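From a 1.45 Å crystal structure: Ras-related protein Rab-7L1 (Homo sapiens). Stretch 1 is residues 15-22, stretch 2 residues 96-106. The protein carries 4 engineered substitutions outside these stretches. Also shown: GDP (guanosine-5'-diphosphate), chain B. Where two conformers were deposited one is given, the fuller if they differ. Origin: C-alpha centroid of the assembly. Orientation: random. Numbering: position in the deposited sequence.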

ATOM      1  N   VAL A  15       2.778   1.307  -2.882  1.00 17.06           N
ATOM      2  CA  VAL A  15       1.545   2.047  -2.695  1.00 16.93           C
ATOM      3  C   VAL A  15       1.067   2.492  -4.061  1.00 17.52           C
ATOM      4  O   VAL A  15       1.680   3.346  -4.730  1.00 17.60           O
ATOM      5  CB  VAL A  15       1.735   3.255  -1.786  1.00 17.72           C
ATOM      6  CG1 VAL A  15       0.405   3.975  -1.597  1.00 19.61           C
ATOM      7  CG2 VAL A  15       2.347   2.774  -0.435  1.00 19.66           C
ATOM      8  N   VAL A  16       0.048   1.827  -4.579  1.00 17.93           N
ATOM      9  CA  VAL A  16      -0.426   1.980  -5.948  1.00 18.45           C
ATOM     10  C   VAL A  16      -1.902   2.320  -5.931  1.00 18.34           C
ATOM     11  O   VAL A  16      -2.598   2.146  -4.938  1.00 19.73           O
ATOM     12  CB  VAL A  16      -0.156   0.781  -6.874  1.00 21.37           C
ATOM     13  CG1 VAL A  16       1.342   0.486  -6.991  1.00 24.68           C
ATOM     14  CG2 VAL A  16      -0.935  -0.480  -6.418  1.00 22.93           C
ATOM     15  N   GLY A  17      -2.391   2.751  -7.075  1.00 19.07           N
ATOM     16  CA  GLY A  17      -3.749   3.218  -7.204  1.00 19.82           C
ATOM     17  C   GLY A  17      -3.793   4.410  -8.138  1.00 19.15           C
ATOM     18  O   GLY A  17      -2.763   4.990  -8.490  1.00 21.05           O
ATOM     19  N   ASP A  18      -4.998   4.765  -8.544  1.00 20.77           N
ATOM     20  CA  ASP A  18      -5.131   5.848  -9.523  1.00 21.88           C
ATOM     21  C   ASP A  18      -4.699   7.198  -8.934  1.00 21.19           C
ATOM     22  O   ASP A  18      -4.547   7.383  -7.718  1.00 20.65           O
ATOM     23  CB  ASP A  18      -6.571   5.953  -9.976  1.00 20.91           C
ATOM     24  CG  ASP A  18      -7.000   4.833 -10.902  1.00 24.36           C
ATOM     25  OD1 ASP A  18      -6.201   3.932 -11.222  1.00 24.81           O
ATOM     26  OD2 ASP A  18      -8.174   4.900 -11.317  1.00 25.38           O
ATOM     27  N   ALA A  19      -4.483   8.175  -9.810  1.00 21.73           N
ATOM     28  CA  ALA A  19      -4.288   9.537  -9.329  1.00 21.57           C
ATOM     29  C   ALA A  19      -5.432   9.967  -8.417  1.00 26.65           C
ATOM     30  O   ALA A  19      -6.602   9.628  -8.642  1.00 24.44           O
ATOM     31  CB  ALA A  19      -4.169  10.508 -10.523  1.00 23.41           C
ATOM     32  N   ALA A  20      -5.070  10.748  -7.396  1.00 22.45           N
ATOM     33  CA  ALA A  20      -5.992  11.488  -6.529  1.00 22.39           C
ATOM     34  C   ALA A  20      -6.739  10.601  -5.550  1.00 23.04           C
ATOM     35  O   ALA A  20      -7.769  11.024  -5.029  1.00 26.54           O
ATOM     36  CB  ALA A  20      -6.979  12.404  -7.286  1.00 25.84           C
ATOM     37  N   VAL A  21      -6.238   9.402  -5.287  1.00 18.58           N
ATOM     38  CA  VAL A  21      -6.884   8.550  -4.296  1.00 19.36           C
ATOM     39  C   VAL A  21      -6.336   8.719  -2.897  1.00 20.33           C
ATOM     40  O   VAL A  21      -6.950   8.175  -1.952  1.00 21.23           O
ATOM     41  CB  VAL A  21      -6.865   7.068  -4.691  1.00 19.02           C
ATOM     42  CG1 VAL A  21      -7.598   6.889  -6.078  1.00 21.91           C
ATOM     43  CG2 VAL A  21      -5.470   6.467  -4.680  1.00 18.53           C
ATOM     44  N   GLY A  22      -5.206   9.383  -2.716  1.00 20.52           N
ATOM     45  CA  GLY A  22      -4.591   9.576  -1.411  1.00 19.85           C
ATOM     46  C   GLY A  22      -3.237   8.901  -1.175  1.00 19.99           C
ATOM     47  O   GLY A  22      -2.841   8.743  -0.007  1.00 19.07           O
ATOM     48  N   ALA A  96     -16.006   5.689  -8.631  1.00 30.37           N
ATOM     49  CA  ALA A  96     -16.095   4.281  -8.995  1.00 31.06           C
ATOM     50  C   ALA A  96     -15.052   3.876 -10.027  1.00 28.74           C
ATOM     51  O   ALA A  96     -14.694   2.697 -10.100  1.00 28.37           O
ATOM     52  CB  ALA A  96     -17.506   3.954  -9.487  1.00 37.16           C
ATOM     53  N   THR A  97     -14.536   4.823 -10.825  1.00 26.40           N
ATOM     54  CA  THR A  97     -13.487   4.452 -11.763  0.75 27.13           C
ATOM     55  C   THR A  97     -12.222   4.004 -11.044  1.00 27.91           C
ATOM     56  O   THR A  97     -11.517   3.090 -11.519  1.00 26.82           O
ATOM     57  CB  THR A  97     -13.147   5.623 -12.690  0.75 30.26           C
ATOM     58  OG1 THR A  97     -14.335   5.977 -13.407  0.75 34.86           O
ATOM     59  CG2 THR A  97     -12.072   5.201 -13.660  0.75 31.54           C
ATOM     60  N   THR A  98     -11.892   4.660  -9.919  1.00 24.22           N
ATOM     61  CA  THR A  98     -10.696   4.264  -9.175  1.00 20.90           C
ATOM     62  C   THR A  98     -10.896   2.909  -8.509  1.00 22.77           C
ATOM     63  O   THR A  98      -9.938   2.131  -8.370  1.00 22.18           O
ATOM     64  CB  THR A  98     -10.309   5.319  -8.121  1.00 21.19           C
ATOM     65  OG1 THR A  98     -11.245   5.320  -7.006  1.00 21.99           O
ATOM     66  CG2 THR A  98     -10.202   6.745  -8.736  1.00 22.76           C
ATOM     67  N   PHE A  99     -12.147   2.574  -8.205  1.00 23.11           N
ATOM     68  CA  PHE A  99     -12.462   1.249  -7.662  1.00 24.13           C
ATOM     69  C   PHE A  99     -12.287   0.187  -8.734  1.00 24.85           C
ATOM     70  O   PHE A  99     -11.539  -0.790  -8.549  1.00 23.34           O
ATOM     71  CB  PHE A  99     -13.899   1.257  -7.161  1.00 24.68           C
ATOM     72  CG  PHE A  99     -14.416  -0.106  -6.669  1.00 23.45           C
ATOM     73  CD1 PHE A  99     -13.845  -0.769  -5.560  1.00 23.03           C
ATOM     74  CD2 PHE A  99     -15.508  -0.710  -7.323  1.00 24.77           C
ATOM     75  CE1 PHE A  99     -14.393  -2.005  -5.125  1.00 24.72           C
ATOM     76  CE2 PHE A  99     -16.052  -1.909  -6.864  1.00 26.08           C
ATOM     77  CZ  PHE A  99     -15.466  -2.547  -5.791  1.00 24.29           C
ATOM     78  N   SER A 100     -12.944   0.389  -9.884  1.00 27.55           N
ATOM     79  CA  SER A 100     -12.777  -0.523 -11.005  0.52 29.17           C
ATOM     80  C   SER A 100     -11.312  -0.700 -11.378  1.00 27.27           C
ATOM     81  O   SER A 100     -10.861  -1.832 -11.638  1.00 29.80           O
ATOM     82  CB  SER A 100     -13.581   0.022 -12.192  0.52 33.31           C
ATOM     83  OG  SER A 100     -13.496  -0.844 -13.313  0.52 38.70           O
ATOM     84  N   ASN A 101     -10.554   0.401 -11.437  1.00 23.97           N
ATOM     85  CA  ASN A 101      -9.154   0.278 -11.841  1.00 26.25           C
ATOM     86  C   ASN A 101      -8.311  -0.487 -10.824  1.00 23.92           C
ATOM     87  O   ASN A 101      -7.230  -0.980 -11.179  1.00 22.33           O
ATOM     88  CB  ASN A 101      -8.537   1.659 -12.095  1.00 24.91           C
ATOM     89  CG  ASN A 101      -8.705   2.131 -13.509  1.00 34.36           C
ATOM     90  OD1 ASN A 101      -8.842   1.333 -14.434  1.00 33.45           O
ATOM     91  ND2 ASN A 101      -8.723   3.447 -13.672  1.00 32.29           N
ATOM     92  N   SER A 102      -8.786  -0.643  -9.560  1.00 22.43           N
ATOM     93  CA  SER A 102      -8.013  -1.442  -8.605  0.77 21.38           C
ATOM     94  C   SER A 102      -7.906  -2.883  -9.056  1.00 18.78           C
ATOM     95  O   SER A 102      -6.946  -3.581  -8.684  1.00 20.75           O
ATOM     96  CB  SER A 102      -8.701  -1.393  -7.227  0.77 22.19           C
ATOM     97  OG  SER A 102      -8.703  -0.075  -6.782  0.77 21.53           O
ATOM     98  N   GLN A 103      -8.860  -3.348  -9.881  1.00 22.06           N
ATOM     99  CA  GLN A 103      -8.756  -4.689 -10.446  1.00 23.58           C
ATOM    100  C   GLN A 103      -7.592  -4.760 -11.426  1.00 22.45           C
ATOM    101  O   GLN A 103      -6.848  -5.760 -11.460  1.00 23.61           O
ATOM    102  CB  GLN A 103     -10.048  -5.070 -11.155  1.00 27.38           C
ATOM    103  CG  GLN A 103      -9.948  -6.465 -11.792  1.00 29.59           C
ATOM    104  CD  GLN A 103     -11.192  -6.858 -12.549  1.00 37.55           C
ATOM    105  OE1 GLN A 103     -11.644  -6.142 -13.433  1.00 40.94           O
ATOM    106  NE2 GLN A 103     -11.774  -7.994 -12.178  1.00 38.26           N
ATOM    107  N   ARG A 104      -7.422  -3.715 -12.220  1.00 21.98           N
ATOM    108  CA  ARG A 104      -6.288  -3.706 -13.155  1.00 21.81           C
ATOM    109  C   ARG A 104      -4.966  -3.621 -12.388  1.00 20.94           C
ATOM    110  O   ARG A 104      -3.983  -4.296 -12.764  1.00 22.31           O
ATOM    111  CB  ARG A 104      -6.415  -2.542 -14.141  1.00 26.85           C
ATOM    112  CG  ARG A 104      -7.587  -2.657 -15.088  1.00 34.59           C
ATOM    113  CD  ARG A 104      -7.558  -1.460 -16.092  1.00 45.58           C
ATOM    114  NE  ARG A 104      -8.695  -1.542 -16.992  1.00 60.38           N
ATOM    115  CZ  ARG A 104      -8.575  -1.786 -18.290  1.00 65.22           C
ATOM    116  NH1 ARG A 104      -7.359  -1.935 -18.815  1.00 63.62           N
ATOM    117  NH2 ARG A 104      -9.656  -1.855 -19.064  1.00 68.81           N
ATOM    118  N   TRP A 105      -4.907  -2.793 -11.327  1.00 19.79           N
ATOM    119  CA  TRP A 105      -3.696  -2.765 -10.530  1.00 19.68           C
ATOM    120  C   TRP A 105      -3.381  -4.150  -9.968  1.00 20.60           C
ATOM    121  O   TRP A 105      -2.229  -4.586  -9.954  1.00 21.01           O
ATOM    122  CB  TRP A 105      -3.846  -1.759  -9.396  1.00 20.41           C
ATOM    123  CG  TRP A 105      -3.789  -0.294  -9.833  1.00 19.71           C
ATOM    124  CD1 TRP A 105      -4.800   0.613  -9.801  1.00 22.76           C
ATOM    125  CD2 TRP A 105      -2.623   0.396 -10.296  1.00 23.85           C
ATOM    126  NE1 TRP A 105      -4.327   1.870 -10.221  1.00 20.61           N
ATOM    127  CE2 TRP A 105      -2.992   1.746 -10.500  1.00 22.44           C
ATOM    128  CE3 TRP A 105      -1.302   0.005 -10.482  1.00 22.30           C
ATOM    129  CZ2 TRP A 105      -2.101   2.708 -10.980  1.00 23.38           C
ATOM    130  CZ3 TRP A 105      -0.374   0.974 -10.992  1.00 24.18           C
ATOM    131  CH2 TRP A 105      -0.798   2.324 -11.166  1.00 24.30           C
ATOM    132  N   LYS A 106      -4.408  -4.856  -9.448  1.00 19.21           N
ATOM    133  CA  LYS A 106      -4.130  -6.160  -8.845  1.00 21.37           C
ATOM    134  C   LYS A 106      -3.697  -7.189  -9.877  1.00 21.86           C
ATOM    135  O   LYS A 106      -2.752  -7.968  -9.632  1.00 20.94           O
ATOM    136  CB  LYS A 106      -5.409  -6.642  -8.131  1.00 20.62           C
ATOM    137  CG  LYS A 106      -5.357  -8.048  -7.479  1.00 21.60           C
ATOM    138  CD  LYS A 106      -4.243  -8.129  -6.453  1.00 20.27           C
ATOM    139  CE  LYS A 106      -4.501  -9.285  -5.432  1.00 22.64           C
ATOM    140  NZ  LYS A 106      -4.617 -10.555  -6.175  1.00 26.35           N
TER
HETATM  141  PB  GDP B 201      -2.442  10.767  -4.974  1.00 19.62           P
HETATM  142  O1B GDP B 201      -2.990   9.390  -4.954  1.00 20.35           O
HETATM  143  O2B GDP B 201      -2.659  11.494  -6.259  1.00 20.71           O
HETATM  144  O3B GDP B 201      -1.009  10.855  -4.485  1.00 19.74           O
HETATM  145  O3A GDP B 201      -3.391  11.574  -3.906  1.00 21.16           O
HETATM  146  PA  GDP B 201      -2.981  12.712  -2.871  1.00 22.36           P
HETATM  147  O1A GDP B 201      -2.329  12.140  -1.637  1.00 22.99           O
HETATM  148  O2A GDP B 201      -2.217  13.793  -3.623  1.00 23.59           O
HETATM  149  O5' GDP B 201      -4.402  13.281  -2.432  1.00 23.00           O
HETATM  150  C5' GDP B 201      -5.280  13.888  -3.370  1.00 24.95           C
HETATM  151  C4' GDP B 201      -6.248  14.806  -2.631  1.00 25.22           C
HETATM  152  O4' GDP B 201      -7.115  13.971  -1.794  1.00 23.69           O
HETATM  153  C3' GDP B 201      -5.502  15.708  -1.669  1.00 23.82           C
HETATM  154  O3' GDP B 201      -6.223  16.952  -1.674  1.00 29.53           O
HETATM  155  C2' GDP B 201      -5.650  15.019  -0.327  1.00 24.28           C
HETATM  156  O2' GDP B 201      -5.639  15.975   0.725  1.00 28.67           O
HETATM  157  C1' GDP B 201      -7.020  14.417  -0.474  1.00 25.39           C
HETATM  158  N9  GDP B 201      -7.200  13.242   0.386  1.00 23.91           N
HETATM  159  C8  GDP B 201      -6.307  12.226   0.559  1.00 21.74           C
HETATM  160  N7  GDP B 201      -6.826  11.281   1.408  1.00 22.27           N
HETATM  161  C5  GDP B 201      -8.061  11.719   1.754  1.00 24.27           C
HETATM  162  C6  GDP B 201      -9.133  11.231   2.617  1.00 23.17           C
HETATM  163  O6  GDP B 201      -9.008  10.174   3.264  1.00 23.46           O
HETATM  164  N1  GDP B 201     -10.239  11.982   2.674  1.00 23.27           N
HETATM  165  C2  GDP B 201     -10.438  13.152   2.046  1.00 24.39           C
HETATM  166  N2  GDP B 201     -11.616  13.872   2.210  1.00 24.94           N
HETATM  167  N3  GDP B 201      -9.461  13.672   1.264  1.00 23.93           N
HETATM  168  C4  GDP B 201      -8.309  12.985   1.109  1.00 24.01           C
HETATM  169  O   HOH W   1      -7.268   3.210  -7.680  1.00 21.10           O

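Stretch 1 leaves a strand that includes Val15 and Val16 and enters the loop that wraps the phosphates of GDP. Asp18 to Val21 form a type II beta turn. Gly22 follows at the N-cap position of a helix. Stretch 2 is helical. Its backbone comes nearest where Asp18 CA lies 5.8 Å from Thr98 CA and Gly17 CA lies 6.5 Å from Ser102 CA. Thr98, Asn101 and Trp105 point their CA-to-CB bonds toward stretch 1, as expected for residues spaced three and four apart on a helix.

Asp18 is the polar centre of the contact. Its carboxylate accepts two hydrogen bonds from the helix, one on each oxygen. Trp105 NE1 donates to Asp18 OD1 at 3.0 Å. Asn101 ND2 donates to Asp18 OD2 at 2.8 Å, and its N-H...O angle of 169° is nearly straight. Asp18 N and Trp105 NE1 are 3.4 Å apart, but both are donors and do not bond. Instead, Asp18 N donates to water 1 at 2.9 Å. The same water donates to Thr98 O at 3.0 Å, so it bridges the two backbones.

The Trp105 ring uses its face as well as its edge. Asp18 OD1 sits at the edge, near the ring plane. Val16 CB lies over the six-membered ring, 3.9 Å from Trp105 CE3. Gly17 CA lies over the five-membered ring. Both make CH-pi contacts on the ring face. The backbone angles of Gly17 by themselves call for glycine, since a CB would jam against the carbonyl O of Val16.

Val21 CG1 meets Thr98 CG2 at 3.7 Å, a methyl-to-methyl contact. Beyond this apolar patch, the turn serves the nucleotide. Ala20 N donates to GDP O2B at 2.8 Å, and Gly22 N donates to GDP O1B and O3A, each at 3.1 Å.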